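Local coordinates for protein acylphosphatase (Coxiella burnetii, PDB 3TRG) that catalyses the hydrolysis of acyl phosphates to a carboxylate and phosphate, at residues T12-T17 with D61-L66. Residues are numbered along the deposited sequence; the frame is centred on the assembly and turned at random. Where two conformers were deposited one is given.
With EDO (1,2-ethanediol), chain C.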
ATOM      1  N   THR A  12      -0.483 -12.846  -0.527  1.00  7.13           N
ATOM      2  CA  THR A  12       0.305 -12.488  -1.693  1.00  8.40           C
ATOM      3  C   THR A  12       0.834 -11.071  -1.518  1.00  7.96           C
ATOM      4  O   THR A  12       0.671 -10.473  -0.461  1.00  8.44           O
ATOM      5  CB  THR A  12      -0.521 -12.602  -2.995  1.00  9.16           C
ATOM      6  OG1 THR A  12       0.352 -12.515  -4.126  1.00  9.49           O
ATOM      7  CG2 THR A  12      -1.578 -11.500  -3.057  1.00  9.52           C
ATOM      8  N   CYS A  13       1.473 -10.537  -2.550  1.00  8.37           N
ATOM      9  CA  CYS A  13       1.996  -9.180  -2.494  1.00  6.24           C
ATOM     10  C   CYS A  13       1.578  -8.409  -3.738  1.00  6.71           C
ATOM     11  O   CYS A  13       1.425  -8.992  -4.819  1.00  7.20           O
ATOM     12  CB  CYS A  13       3.526  -9.188  -2.421  1.00  7.44           C
ATOM     13  SG  CYS A  13       4.240  -9.886  -0.925  1.00  7.60           S
ATOM     14  N   ILE A  14       1.403  -7.100  -3.580  1.00  6.37           N
ATOM     15  CA  ILE A  14       1.154  -6.219  -4.718  1.00  5.69           C
ATOM     16  C   ILE A  14       2.108  -5.027  -4.686  1.00  8.06           C
ATOM     17  O   ILE A  14       2.634  -4.669  -3.627  1.00  8.13           O
ATOM     18  CB  ILE A  14      -0.310  -5.706  -4.760  1.00  6.16           C
ATOM     19  CG1 ILE A  14      -0.610  -4.809  -3.555  1.00  9.22           C
ATOM     20  CG2 ILE A  14      -1.295  -6.877  -4.853  1.00  7.48           C
ATOM     21  CD1 ILE A  14      -1.922  -4.036  -3.687  1.00 10.35           C
ATOM     22  N   HIS A  15       2.325  -4.428  -5.852  1.00  6.36           N
ATOM     23  CA  HIS A  15       3.078  -3.189  -5.981  1.00  6.21           C
ATOM     24  C   HIS A  15       2.120  -2.134  -6.524  1.00  8.08           C
ATOM     25  O   HIS A  15       1.316  -2.423  -7.410  1.00  8.98           O
ATOM     26  CB  HIS A  15       4.255  -3.394  -6.934  1.00  8.88           C
ATOM     27  CG  HIS A  15       5.044  -2.151  -7.203  1.00  8.95           C
ATOM     28  ND1 HIS A  15       4.905  -1.421  -8.364  1.00 12.34           N
ATOM     29  CD2 HIS A  15       5.985  -1.513  -6.467  1.00  7.84           C
ATOM     30  CE1 HIS A  15       5.727  -0.386  -8.331  1.00 13.49           C
ATOM     31  NE2 HIS A  15       6.394  -0.419  -7.190  1.00  9.91           N
ATOM     32  N   VAL A  16       2.197  -0.921  -5.982  1.00  7.41           N
ATOM     33  CA  VAL A  16       1.241   0.129  -6.325  1.00  7.23           C
ATOM     34  C   VAL A  16       1.934   1.460  -6.551  1.00  7.65           C
ATOM     35  O   VAL A  16       2.895   1.792  -5.854  1.00  8.84           O
ATOM     36  CB  VAL A  16       0.226   0.349  -5.190  1.00  7.13           C
ATOM     37  CG1 VAL A  16      -0.982   1.152  -5.690  1.00  7.53           C
ATOM     38  CG2 VAL A  16      -0.214  -0.987  -4.589  1.00  7.74           C
ATOM     39  N   THR A  17       1.441   2.214  -7.530  1.00  7.25           N
ATOM     40  CA  THR A  17       1.733   3.642  -7.613  1.00  6.76           C
ATOM     41  C   THR A  17       0.429   4.427  -7.534  1.00  8.79           C
ATOM     42  O   THR A  17      -0.592   4.025  -8.099  1.00 11.57           O
ATOM     43  CB  THR A  17       2.516   4.033  -8.879  1.00  9.95           C
ATOM     44  OG1 THR A  17       1.831   3.551 -10.038  1.00 13.64           O
ATOM     45  CG2 THR A  17       3.924   3.449  -8.840  1.00 11.60           C
ATOM     46  N   ASP A  61      -8.069 -10.276   0.966  1.00  8.75           N
ATOM     47  CA  ASP A  61      -9.159  -9.387   1.340  1.00 10.05           C
ATOM     48  C   ASP A  61      -8.600  -8.053   1.832  1.00  9.47           C
ATOM     49  O   ASP A  61      -9.083  -6.995   1.439  1.00 11.37           O
ATOM     50  CB  ASP A  61     -10.044 -10.011   2.419  1.00 12.19           C
ATOM     51  CG  ASP A  61     -10.976 -11.082   1.878  1.00 16.01           C
ATOM     52  OD1 ASP A  61     -10.859 -11.457   0.695  1.00 13.12           O
ATOM     53  OD2 ASP A  61     -11.831 -11.552   2.659  1.00 16.47           O
ATOM     54  N   SER A  62      -7.584  -8.114   2.694  1.00  8.37           N
ATOM     55  CA  SER A  62      -6.947  -6.899   3.207  1.00  9.41           C
ATOM     56  C   SER A  62      -6.296  -6.097   2.084  1.00 11.31           C
ATOM     57  O   SER A  62      -6.434  -4.876   2.018  1.00  8.27           O
ATOM     58  CB  SER A  62      -5.910  -7.231   4.281  1.00 12.09           C
ATOM     59  OG  SER A  62      -6.546  -7.663   5.470  1.00 15.28           O
ATOM     60  N   ILE A  63      -5.572  -6.785   1.210  0.86  8.66           N
ATOM     61  CA  ILE A  63      -4.960  -6.133   0.055  0.86  9.21           C
ATOM     62  C   ILE A  63      -6.010  -5.363  -0.752  0.86 11.10           C
ATOM     63  O   ILE A  63      -5.815  -4.194  -1.105  0.86  9.13           O
ATOM     64  CB  ILE A  63      -4.228  -7.165  -0.834  0.86  9.31           C
ATOM     65  CG1 ILE A  63      -2.973  -7.676  -0.119  0.86 10.49           C
ATOM     66  CG2 ILE A  63      -3.877  -6.570  -2.193  0.86 11.43           C
ATOM     67  CD1 ILE A  63      -2.230  -8.744  -0.878  0.86 11.29           C
HETATM   68  N   MSE A  64      -7.141  -6.007  -1.016  1.00 10.53           N
HETATM   69  CA  MSE A  64      -8.169  -5.384  -1.843  1.00 10.88           C
HETATM   70  C   MSE A  64      -8.924  -4.255  -1.149  1.00 13.08           C
HETATM   71  O   MSE A  64      -9.400  -3.333  -1.801  1.00 15.69           O
HETATM   72  CB  MSE A  64      -9.123  -6.439  -2.411  1.00 11.35           C
HETATM   73  CG  MSE A  64      -8.428  -7.400  -3.363  1.00 12.26           C
HETATM   74 SE   MSE A  64      -7.646  -6.455  -4.900  1.00 18.89          SE
HETATM   75  CE  MSE A  64      -9.311  -5.918  -5.747  1.00 19.70           C
ATOM     76  N   ILE A  65      -9.023  -4.323   0.171  1.00 10.48           N
ATOM     77  CA  ILE A  65      -9.551  -3.202   0.929  1.00  9.67           C
ATOM     78  C   ILE A  65      -8.581  -2.021   0.828  1.00  8.65           C
ATOM     79  O   ILE A  65      -8.997  -0.880   0.623  1.00 10.65           O
ATOM     80  CB  ILE A  65      -9.789  -3.588   2.390  1.00  8.23           C
ATOM     81  CG1 ILE A  65     -10.936  -4.600   2.475  1.00 13.72           C
ATOM     82  CG2 ILE A  65     -10.098  -2.351   3.233  1.00 13.09           C
ATOM     83  CD1 ILE A  65     -11.115  -5.182   3.847  1.00 16.83           C
ATOM     84  N   LEU A  66      -7.285  -2.299   0.943  1.00  9.68           N
ATOM     85  CA  LEU A  66      -6.278  -1.248   0.800  1.00  9.11           C
ATOM     86  C   LEU A  66      -6.331  -0.563  -0.563  1.00  9.22           C
ATOM     87  O   LEU A  66      -6.329   0.668  -0.639  1.00 11.30           O
ATOM     88  CB  LEU A  66      -4.872  -1.803   1.029  1.00  8.84           C
ATOM     89  CG  LEU A  66      -3.748  -0.772   0.910  1.00 10.63           C
ATOM     90  CD1 LEU A  66      -3.824   0.221   2.057  1.00 11.59           C
ATOM     91  CD2 LEU A  66      -2.402  -1.479   0.900  1.00 10.97           C
TER
HETATM   92  C1  EDO C  97       2.065  -1.443 -10.754  1.00 24.86           C
HETATM   93  O1  EDO C  97       3.335  -2.053 -10.487  1.00 19.18           O
HETATM   94  C2  EDO C  97       2.083  -0.007 -10.249  1.00 30.06           C
HETATM   95  O2  EDO C  97       3.014   0.768 -11.007  1.00 29.85           O
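The His15 ring meets 1,2-ethanediol at its edge, in the ring plane. ND1 of His15 donates to O1 of the diol at 2.7 Å, with a nearly straight angle of 175°. The diol probably comes from the crystallisation liquor; it is also hydrogen-bonded to Glu85, while NE2 at the ring's other nitrogen is hydrogen-bonded to Glu53. This ring belongs to the side of strand 11-19 turned from helix 60-69 and takes no part in the packing against it.

The packing itself is apolar, with no hydrogen bond between 12-17 and 61-66. Within 61-66, Ile63 does the touching, and its two branches reach different residues. Their positions hold for the conformer described here; a second one was also modelled. CG2 of Ile63, anti to its own backbone N, meets the end of Ile14, with CD1 of Ile14 at 3.5 Å. CG2 of Ile14 is 3.7 Å from CG2 of Ile63. The two isoleucine chains lie alongside, pointing opposite ways. The other branch of Ile63 is extended (chi2 177°) and carries CD1 to Thr12. CD1 of Ile63 lies 3.6 Å from CG2 of Thr12. A gap of 3.4 Å separates CD1 of Ile63 from the carbonyl O of Thr12. The Thr12 and Ile63 side chains run roughly perpendicular. The hydroxyl of Thr12 is hydrogen-bonded to Glu86, while its methyl serves the apolar contact.

Cys13 points away from the helix and forms a disulfide with Cys57, tying strand 11-19 to strand 52-57. Strand and helix segments run nearly parallel, at 17°, with their axes 9.5 Å apart. The contact lies away from the predicted active-site residues. It is the layering of the second long helix on the first strand of the sheet, as expected of the ferredoxin-like alpha+beta sandwich of acylphosphatases.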